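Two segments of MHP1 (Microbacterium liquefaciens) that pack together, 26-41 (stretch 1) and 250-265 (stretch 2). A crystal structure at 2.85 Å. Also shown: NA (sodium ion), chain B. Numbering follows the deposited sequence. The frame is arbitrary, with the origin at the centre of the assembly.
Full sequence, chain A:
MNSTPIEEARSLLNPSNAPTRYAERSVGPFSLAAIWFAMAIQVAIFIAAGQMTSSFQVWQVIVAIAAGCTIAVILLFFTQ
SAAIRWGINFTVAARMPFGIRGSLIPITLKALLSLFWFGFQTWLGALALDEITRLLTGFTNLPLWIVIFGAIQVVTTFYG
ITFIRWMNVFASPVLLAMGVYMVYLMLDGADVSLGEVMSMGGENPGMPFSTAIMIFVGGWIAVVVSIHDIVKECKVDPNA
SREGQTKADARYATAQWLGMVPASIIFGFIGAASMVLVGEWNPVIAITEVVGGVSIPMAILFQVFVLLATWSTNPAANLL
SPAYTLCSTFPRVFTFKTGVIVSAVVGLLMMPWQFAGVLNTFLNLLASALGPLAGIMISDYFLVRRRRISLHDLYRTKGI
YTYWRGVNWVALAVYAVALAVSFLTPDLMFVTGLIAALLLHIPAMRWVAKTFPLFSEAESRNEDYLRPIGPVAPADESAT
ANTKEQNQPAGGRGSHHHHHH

Stretch 1 (26-41) SVGPFSLAAIWFAMAI
Stretch 2, residues 250-265: ARYATAQWLGMVPASI

The two helices meet at a glycine: Gly 259 lies opposite Ala 33, their CA atoms 4.3 Å apart, and no hydrogen bond crosses the interface. An ideal CB on Gly 259 would point toward stretch 1 and sit 2.5 Å from Ala 33 O, a clash, so the absence of a side chain permits this approach. Two CA-H...O contacts flank the site: Gly 259 CA to Ala 33 O, 3.6 Å, and Phe 37 CA to Gly 259 O, 3.2 Å.

Helix 29-40, with Gly 28 at its N-cap position, runs alongside helix 250-265 in the same general direction, crossing at -28° with an axial approach of 7.1 Å. Backbone angles are helical throughout both; the second helix kinks at Pro 262, whose N has no bond to the preceding turn. About 800 Å² is buried in all.

Toward the N-terminal end of the contact, Tyr 252 (chi1 m, -82°) starts sideways but its ring reaches stretch 1. Pro 29 CG makes an off-centre CH-pi contact with that ring, 3.8 Å from Tyr 252 CE2, and Leu 32 (t, p) places CD2 3.6 Å from Tyr 252 CD2. The small Ala 255 points toward stretch 1, its CB 4.3 Å from Pro 29 CB.

Trp 36 (chi1 -86°, chi2 73°) is buried and points toward stretch 2. Gln 256 (m, t, chi3 -61°) lays CG over the indole's five-membered ring, 3.9 Å from its centroid; Trp 36 NE1 and Gln 256 NE2, 3.2 Å apart, are both donors and do not bond. Met 260 (p, t, m) brings SD obliquely to 3.3 Å from Trp 36 CZ3.

Farther along, Phe 37 (t, chi2 -77°) offers a ring face to Ala 263, whose compact CB lies 3.3 Å from Phe 37 CD2. Ile 41 (m, t) adds CG1 at 4.1 Å from Ala 263 CB.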

ATOM      1  N   SER A  26      11.986  14.147   5.986  1.00 55.66           N
ATOM      2  CA  SER A  26      12.218  13.641   7.348  1.00 56.27           C
ATOM      3  C   SER A  26      12.378  12.122   7.539  1.00 58.16           C
ATOM      4  O   SER A  26      12.568  11.656   8.662  1.00 63.24           O
ATOM      5  CB  SER A  26      11.078  14.108   8.264  1.00 60.27           C
ATOM      6  OG  SER A  26       9.899  13.340   8.071  1.00 56.11           O
ATOM      7  N   VAL A  27      12.265  11.352   6.467  1.00 55.28           N
ATOM      8  CA  VAL A  27      12.343   9.897   6.549  1.00 51.10           C
ATOM      9  C   VAL A  27      13.561   9.381   5.795  1.00 50.98           C
ATOM     10  O   VAL A  27      13.630   9.471   4.571  1.00 50.79           O
ATOM     11  CB  VAL A  27      11.080   9.257   5.979  1.00 49.13           C
ATOM     12  CG1 VAL A  27      11.363   7.856   5.513  1.00 52.31           C
ATOM     13  CG2 VAL A  27       9.981   9.273   7.013  1.00 53.01           C
ATOM     14  N   GLY A  28      14.537   8.862   6.529  1.00 55.49           N
ATOM     15  CA  GLY A  28      15.728   8.288   5.917  1.00 54.45           C
ATOM     16  C   GLY A  28      15.562   6.799   5.732  1.00 52.82           C
ATOM     17  O   GLY A  28      14.455   6.276   5.884  1.00 54.79           O
ATOM     18  N   PRO A  29      16.643   6.103   5.380  1.00 55.36           N
ATOM     19  CA  PRO A  29      16.535   4.635   5.138  1.00 59.90           C
ATOM     20  C   PRO A  29      16.226   3.674   6.323  1.00 53.37           C
ATOM     21  O   PRO A  29      15.509   2.711   6.117  1.00 53.72           O
ATOM     22  CB  PRO A  29      17.852   4.286   4.434  1.00 52.44           C
ATOM     23  CG  PRO A  29      18.208   5.603   3.709  1.00 55.70           C
ATOM     24  CD  PRO A  29      17.763   6.717   4.649  1.00 48.75           C
ATOM     25  N   PHE A  30      16.730   3.920   7.524  1.00 58.19           N
ATOM     26  CA  PHE A  30      16.424   3.022   8.639  1.00 59.92           C
ATOM     27  C   PHE A  30      14.965   3.149   9.050  1.00 57.56           C
ATOM     28  O   PHE A  30      14.342   2.189   9.496  1.00 56.15           O
ATOM     29  CB  PHE A  30      17.340   3.275   9.855  1.00 60.23           C
ATOM     30  CG  PHE A  30      16.721   2.867  11.180  1.00 69.17           C
ATOM     31  CD1 PHE A  30      16.950   1.588  11.715  1.00 68.83           C
ATOM     32  CD2 PHE A  30      15.897   3.762  11.894  1.00 69.09           C
ATOM     33  CE1 PHE A  30      16.371   1.205  12.944  1.00 70.23           C
ATOM     34  CE2 PHE A  30      15.306   3.391  13.128  1.00 66.05           C
ATOM     35  CZ  PHE A  30      15.539   2.115  13.649  1.00 68.88           C
ATOM     36  N   SER A  31      14.430   4.349   8.914  1.00 55.63           N
ATOM     37  CA  SER A  31      13.113   4.647   9.438  1.00 56.16           C
ATOM     38  C   SER A  31      12.080   4.036   8.514  1.00 55.55           C
ATOM     39  O   SER A  31      11.041   3.548   8.958  1.00 53.90           O
ATOM     40  CB  SER A  31      12.923   6.168   9.546  1.00 63.53           C
ATOM     41  OG  SER A  31      12.051   6.528  10.612  1.00 71.11           O
ATOM     42  N   LEU A  32      12.390   4.058   7.219  1.00 57.91           N
ATOM     43  CA  LEU A  32      11.505   3.503   6.197  1.00 53.86           C
ATOM     44  C   LEU A  32      11.390   1.985   6.356  1.00 53.70           C
ATOM     45  O   LEU A  32      10.311   1.438   6.214  1.00 53.91           O
ATOM     46  CB  LEU A  32      11.985   3.880   4.795  1.00 49.06           C
ATOM     47  CG  LEU A  32      11.038   3.491   3.666  1.00 51.95           C
ATOM     48  CD1 LEU A  32       9.680   4.182   3.804  1.00 49.04           C
ATOM     49  CD2 LEU A  32      11.669   3.768   2.301  1.00 49.94           C
ATOM     50  N   ALA A  33      12.489   1.303   6.662  1.00 52.91           N
ATOM     51  CA  ALA A  33      12.401  -0.110   7.023  1.00 51.65           C
ATOM     52  C   ALA A  33      11.507  -0.325   8.253  1.00 52.58           C
ATOM     53  O   ALA A  33      10.774  -1.301   8.336  1.00 52.59           O
ATOM     54  CB  ALA A  33      13.766  -0.690   7.255  1.00 46.22           C
ATOM     55  N   ALA A  34      11.554   0.600   9.203  1.00 56.08           N
ATOM     56  CA  ALA A  34      10.844   0.428  10.468  1.00 53.96           C
ATOM     57  C   ALA A  34       9.365   0.697  10.282  1.00 54.17           C
ATOM     58  O   ALA A  34       8.546   0.307  11.093  1.00 55.08           O
ATOM     59  CB  ALA A  34      11.417   1.354  11.516  1.00 55.01           C
ATOM     60  N   ILE A  35       9.029   1.404   9.218  1.00 55.25           N
ATOM     61  CA  ILE A  35       7.638   1.649   8.886  1.00 56.87           C
ATOM     62  C   ILE A  35       7.102   0.417   8.139  1.00 57.55           C
ATOM     63  O   ILE A  35       5.979  -0.028   8.401  1.00 56.99           O
ATOM     64  CB  ILE A  35       7.481   2.929   8.011  1.00 58.09           C
ATOM     65  CG1 ILE A  35       8.051   4.151   8.730  1.00 55.82           C
ATOM     66  CG2 ILE A  35       6.019   3.146   7.560  1.00 56.85           C
ATOM     67  CD1 ILE A  35       8.290   5.333   7.809  1.00 55.21           C
ATOM     68  N   TRP A  36       7.905  -0.139   7.227  1.00 53.31           N
ATOM     69  CA  TRP A  36       7.514  -1.339   6.496  1.00 52.35           C
ATOM     70  C   TRP A  36       7.420  -2.587   7.370  1.00 53.22           C
ATOM     71  O   TRP A  36       6.618  -3.474   7.099  1.00 48.45           O
ATOM     72  CB  TRP A  36       8.439  -1.571   5.320  1.00 53.39           C
ATOM     73  CG  TRP A  36       7.990  -0.815   4.141  1.00 58.94           C
ATOM     74  CD1 TRP A  36       8.074   0.534   3.944  1.00 64.34           C
ATOM     75  CD2 TRP A  36       7.348  -1.343   2.994  1.00 61.31           C
ATOM     76  NE1 TRP A  36       7.528   0.880   2.732  1.00 59.81           N
ATOM     77  CE2 TRP A  36       7.074  -0.260   2.129  1.00 61.50           C
ATOM     78  CE3 TRP A  36       6.962  -2.630   2.614  1.00 68.88           C
ATOM     79  CZ2 TRP A  36       6.442  -0.423   0.905  1.00 66.18           C
ATOM     80  CZ3 TRP A  36       6.326  -2.795   1.397  1.00 76.91           C
ATOM     81  CH2 TRP A  36       6.069  -1.694   0.554  1.00 74.14           C
ATOM     82  N   PHE A  37       8.223  -2.645   8.428  1.00 54.11           N
ATOM     83  CA  PHE A  37       8.115  -3.754   9.358  1.00 52.91           C
ATOM     84  C   PHE A  37       6.769  -3.692  10.060  1.00 54.26           C
ATOM     85  O   PHE A  37       6.068  -4.687  10.131  1.00 59.74           O
ATOM     86  CB  PHE A  37       9.265  -3.810  10.368  1.00 50.60           C
ATOM     87  CG  PHE A  37       9.155  -4.949  11.350  1.00 54.87           C
ATOM     88  CD1 PHE A  37       8.269  -4.881  12.424  1.00 57.42           C
ATOM     89  CD2 PHE A  37       9.936  -6.093  11.205  1.00 58.31           C
ATOM     90  CE1 PHE A  37       8.153  -5.945  13.328  1.00 58.74           C
ATOM     91  CE2 PHE A  37       9.838  -7.166  12.116  1.00 54.99           C
ATOM     92  CZ  PHE A  37       8.944  -7.087  13.172  1.00 56.45           C
ATOM     93  N   ALA A  38       6.380  -2.541  10.577  1.00 52.42           N
ATOM     94  CA  ALA A  38       5.098  -2.482  11.275  1.00 54.67           C
ATOM     95  C   ALA A  38       3.886  -2.478  10.321  1.00 56.55           C
ATOM     96  O   ALA A  38       2.816  -2.964  10.689  1.00 56.85           O
ATOM     97  CB  ALA A  38       5.051  -1.308  12.236  1.00 57.44           C
ATOM     98  N   MET A  39       4.060  -1.952   9.104  1.00 56.51           N
ATOM     99  CA  MET A  39       3.002  -1.932   8.072  1.00 53.48           C
ATOM    100  C   MET A  39       2.668  -3.319   7.481  1.00 50.27           C
ATOM    101  O   MET A  39       1.564  -3.533   7.034  1.00 48.25           O
ATOM    102  CB  MET A  39       3.341  -0.906   6.963  1.00 52.75           C
ATOM    103  CG  MET A  39       2.353  -0.793   5.785  1.00 53.03           C
ATOM    104  SD  MET A  39       2.360   0.753   4.777  1.00 57.19           S
ATOM    105  CE  MET A  39       4.121   1.092   4.644  1.00 59.22           C
ATOM    106  N   ALA A  40       3.607  -4.261   7.504  1.00 50.23           N
ATOM    107  CA  ALA A  40       3.354  -5.611   6.985  1.00 49.10           C
ATOM    108  C   ALA A  40       2.666  -6.584   7.951  1.00 50.21           C
ATOM    109  O   ALA A  40       2.039  -7.548   7.510  1.00 49.89           O
ATOM    110  CB  ALA A  40       4.622  -6.225   6.482  1.00 52.13           C
ATOM    111  N   ILE A  41       2.811  -6.360   9.256  1.00 51.47           N
ATOM    112  CA  ILE A  41       2.120  -7.164  10.270  1.00 51.25           C
ATOM    113  C   ILE A  41       0.633  -6.792  10.383  1.00 52.62           C
ATOM    114  O   ILE A  41       0.264  -5.792  10.984  1.00 50.85           O
ATOM    115  CB  ILE A  41       2.762  -6.983  11.638  1.00 51.25           C
ATOM    116  CG1 ILE A  41       4.255  -7.270  11.559  1.00 56.60           C
ATOM    117  CG2 ILE A  41       2.090  -7.861  12.666  1.00 49.16           C
ATOM    118  CD1 ILE A  41       5.080  -6.474  12.596  1.00 58.11           C
ATOM    119  N   ALA A 250      18.172   2.486  -4.994  1.00 61.61           N
ATOM    120  CA  ALA A 250      18.486   1.119  -4.558  1.00 57.72           C
ATOM    121  C   ALA A 250      18.596   0.979  -3.036  1.00 58.71           C
ATOM    122  O   ALA A 250      18.199  -0.034  -2.465  1.00 56.94           O
ATOM    123  CB  ALA A 250      19.756   0.646  -5.212  1.00 50.35           C
ATOM    124  N   ARG A 251      19.148   1.995  -2.383  1.00 62.26           N
ATOM    125  CA  ARG A 251      19.288   1.999  -0.930  1.00 60.34           C
ATOM    126  C   ARG A 251      17.934   2.038  -0.234  1.00 59.30           C
ATOM    127  O   ARG A 251      17.761   1.408   0.793  1.00 62.08           O
ATOM    128  CB  ARG A 251      20.122   3.200  -0.498  1.00 65.83           C
ATOM    129  CG  ARG A 251      20.655   3.139   0.925  1.00 70.72           C
ATOM    130  CD  ARG A 251      21.991   3.914   1.020  1.00 75.08           C
ATOM    131  NE  ARG A 251      22.040   5.036   0.070  1.00 79.77           N
ATOM    132  CZ  ARG A 251      23.121   5.778  -0.169  1.00 77.35           C
ATOM    133  NH1 ARG A 251      24.258   5.509   0.479  1.00 78.56           N
ATOM    134  NH2 ARG A 251      23.067   6.780  -1.054  1.00 65.27           N
ATOM    135  N   TYR A 252      16.980   2.782  -0.789  1.00 57.17           N
ATOM    136  CA  TYR A 252      15.597   2.778  -0.294  1.00 56.52           C
ATOM    137  C   TYR A 252      14.829   1.438  -0.525  1.00 58.53           C
ATOM    138  O   TYR A 252      14.210   0.884   0.399  1.00 53.57           O
ATOM    139  CB  TYR A 252      14.824   3.984  -0.872  1.00 56.33           C
ATOM    140  CG  TYR A 252      15.085   5.253  -0.091  1.00 55.70           C
ATOM    141  CD1 TYR A 252      15.772   6.335  -0.660  1.00 52.12           C
ATOM    142  CD2 TYR A 252      14.687   5.344   1.238  1.00 52.16           C
ATOM    143  CE1 TYR A 252      16.028   7.462   0.069  1.00 47.35           C
ATOM    144  CE2 TYR A 252      14.945   6.457   1.976  1.00 52.16           C
ATOM    145  CZ  TYR A 252      15.611   7.516   1.398  1.00 53.12           C
ATOM    146  OH  TYR A 252      15.835   8.630   2.184  1.00 55.41           O
ATOM    147  N   ALA A 253      14.862   0.929  -1.758  1.00 57.92           N
ATOM    148  CA  ALA A 253      14.300  -0.384  -2.047  1.00 54.52           C
ATOM    149  C   ALA A 253      14.904  -1.444  -1.128  1.00 55.80           C
ATOM    150  O   ALA A 253      14.196  -2.333  -0.676  1.00 59.68           O
ATOM    151  CB  ALA A 253      14.500  -0.761  -3.502  1.00 51.55           C
ATOM    152  N   THR A 254      16.201  -1.367  -0.848  1.00 55.07           N
ATOM    153  CA  THR A 254      16.813  -2.339   0.060  1.00 57.65           C
ATOM    154  C   THR A 254      16.272  -2.194   1.488  1.00 56.68           C
ATOM    155  O   THR A 254      16.078  -3.195   2.190  1.00 56.74           O
ATOM    156  CB  THR A 254      18.371  -2.286   0.077  1.00 55.56           C
ATOM    157  OG1 THR A 254      18.880  -2.698  -1.194  1.00 49.53           O
ATOM    158  CG2 THR A 254      18.918  -3.219   1.145  1.00 48.13           C
ATOM    159  N   ALA A 255      16.018  -0.961   1.914  1.00 53.15           N
ATOM    160  CA  ALA A 255      15.532  -0.741   3.275  1.00 54.94           C
ATOM    161  C   ALA A 255      14.108  -1.280   3.460  1.00 59.43           C
ATOM    162  O   ALA A 255      13.735  -1.706   4.569  1.00 58.72           O
ATOM    163  CB  ALA A 255      15.612   0.732   3.666  1.00 50.30           C
ATOM    164  N   GLN A 256      13.318  -1.270   2.385  1.00 54.28           N
ATOM    165  CA  GLN A 256      11.955  -1.757   2.481  1.00 53.12           C
ATOM    166  C   GLN A 256      11.964  -3.274   2.514  1.00 58.22           C
ATOM    167  O   GLN A 256      11.121  -3.905   3.146  1.00 59.43           O
ATOM    168  CB  GLN A 256      11.130  -1.227   1.331  1.00 54.66           C
ATOM    169  CG  GLN A 256      10.999   0.266   1.407  1.00 58.11           C
ATOM    170  CD  GLN A 256      10.479   0.910   0.140  1.00 59.68           C
ATOM    171  OE1 GLN A 256      11.095   0.812  -0.925  1.00 61.47           O
ATOM    172  NE2 GLN A 256       9.361   1.620   0.260  1.00 60.18           N
ATOM    173  N   TRP A 257      12.957  -3.858   1.858  1.00 59.75           N
ATOM    174  CA  TRP A 257      13.092  -5.301   1.824  1.00 57.74           C
ATOM    175  C   TRP A 257      13.458  -5.864   3.202  1.00 57.64           C
ATOM    176  O   TRP A 257      12.881  -6.853   3.632  1.00 60.49           O
ATOM    177  CB  TRP A 257      14.106  -5.726   0.750  1.00 55.58           C
ATOM    178  CG  TRP A 257      14.132  -7.220   0.478  1.00 58.23           C
ATOM    179  CD1 TRP A 257      13.401  -7.905  -0.459  1.00 60.50           C
ATOM    180  CD2 TRP A 257      14.932  -8.200   1.150  1.00 56.01           C
ATOM    181  NE1 TRP A 257      13.697  -9.249  -0.407  1.00 58.85           N
ATOM    182  CE2 TRP A 257      14.635  -9.455   0.571  1.00 58.68           C
ATOM    183  CE3 TRP A 257      15.878  -8.137   2.180  1.00 55.95           C
ATOM    184  CZ2 TRP A 257      15.246 -10.638   0.993  1.00 57.72           C
ATOM    185  CZ3 TRP A 257      16.488  -9.306   2.593  1.00 58.72           C
ATOM    186  CH2 TRP A 257      16.168 -10.545   1.999  1.00 58.41           C
ATOM    187  N   LEU A 258      14.409  -5.252   3.897  1.00 55.93           N
ATOM    188  CA  LEU A 258      14.840  -5.797   5.185  1.00 53.44           C
ATOM    189  C   LEU A 258      13.784  -5.517   6.217  1.00 54.38           C
ATOM    190  O   LEU A 258      13.833  -6.044   7.312  1.00 54.28           O
ATOM    191  CB  LEU A 258      16.170  -5.192   5.635  1.00 53.27           C
ATOM    192  CG  LEU A 258      17.408  -5.615   4.838  1.00 54.09           C
ATOM    193  CD1 LEU A 258      18.308  -4.415   4.547  1.00 51.27           C
ATOM    194  CD2 LEU A 258      18.171  -6.706   5.549  1.00 45.67           C
ATOM    195  N   GLY A 259      12.825  -4.668   5.866  1.00 57.37           N
ATOM    196  CA  GLY A 259      11.726  -4.357   6.766  1.00 55.37           C
ATOM    197  C   GLY A 259      10.537  -5.306   6.636  1.00 60.33           C
ATOM    198  O   GLY A 259       9.977  -5.736   7.653  1.00 59.61           O
ATOM    199  N   MET A 260      10.171  -5.644   5.390  1.00 61.64           N
ATOM    200  CA  MET A 260       8.959  -6.414   5.091  1.00 57.85           C
ATOM    201  C   MET A 260       9.127  -7.949   5.037  1.00 57.03           C
ATOM    202  O   MET A 260       8.189  -8.690   5.302  1.00 56.76           O
ATOM    203  CB  MET A 260       8.289  -5.876   3.822  1.00 58.52           C
ATOM    204  CG  MET A 260       9.129  -5.958   2.547  1.00 65.10           C
ATOM    205  SD  MET A 260       8.192  -5.540   1.023  1.00 73.71           S
ATOM    206  CE  MET A 260       6.980  -6.860   1.058  1.00 68.81           C
ATOM    207  N   VAL A 261      10.316  -8.428   4.706  1.00 59.02           N
ATOM    208  CA  VAL A 261      10.578  -9.873   4.681  1.00 56.78           C
ATOM    209  C   VAL A 261      10.532 -10.517   6.088  1.00 58.07           C
ATOM    210  O   VAL A 261       9.589 -11.262   6.383  1.00 58.09           O
ATOM    211  CB  VAL A 261      11.897 -10.217   3.923  1.00 54.52           C
ATOM    212  CG1 VAL A 261      12.224 -11.657   4.049  1.00 50.20           C
ATOM    213  CG2 VAL A 261      11.776  -9.846   2.467  1.00 57.78           C
ATOM    214  N   PRO A 262      11.529 -10.232   6.966  1.00 57.80           N
ATOM    215  CA  PRO A 262      11.501 -10.861   8.296  1.00 54.36           C
ATOM    216  C   PRO A 262      10.200 -10.614   9.077  1.00 55.79           C
ATOM    217  O   PRO A 262       9.797 -11.456   9.867  1.00 55.46           O
ATOM    218  CB  PRO A 262      12.704 -10.222   9.014  1.00 47.00           C
ATOM    219  CG  PRO A 262      13.017  -9.030   8.222  1.00 52.20           C
ATOM    220  CD  PRO A 262      12.741  -9.415   6.816  1.00 55.06           C
ATOM    221  N   ALA A 263       9.534  -9.489   8.872  1.00 57.35           N
ATOM    222  CA  ALA A 263       8.253  -9.314   9.541  1.00 55.49           C
ATOM    223  C   ALA A 263       7.210 -10.269   8.970  1.00 53.94           C
ATOM    224  O   ALA A 263       6.520 -10.960   9.704  1.00 56.67           O
ATOM    225  CB  ALA A 263       7.772  -7.876   9.445  1.00 56.84           C
ATOM    226  N   SER A 264       7.090 -10.334   7.654  1.00 55.87           N
ATOM    227  CA  SER A 264       5.980 -11.093   7.098  1.00 56.63           C
ATOM    228  C   SER A 264       6.268 -12.601   7.019  1.00 58.50           C
ATOM    229  O   SER A 264       5.336 -13.393   6.884  1.00 58.05           O
ATOM    230  CB  SER A 264       5.521 -10.513   5.759  1.00 51.66           C
ATOM    231  OG  SER A 264       6.347 -10.984   4.741  1.00 53.41           O
ATOM    232  N   ILE A 265       7.543 -12.993   7.121  1.00 54.93           N
ATOM    233  CA  ILE A 265       7.918 -14.406   7.249  1.00 51.16           C
ATOM    234  C   ILE A 265       7.571 -14.974   8.641  1.00 52.13           C
ATOM    235  O   ILE A 265       7.003 -16.053   8.751  1.00 49.93           O
ATOM    236  CB  ILE A 265       9.418 -14.615   6.936  1.00 52.18           C
ATOM    237  CG1 ILE A 265       9.633 -14.720   5.432  1.00 53.19           C
ATOM    238  CG2 ILE A 265       9.985 -15.861   7.613  1.00 46.02           C
ATOM    239  CD1 ILE A 265      11.012 -15.190   5.086  1.00 48.36           C
TER
HETATM  240 NA    NA B1471       0.318  -3.173  11.455  1.00 60.26          NA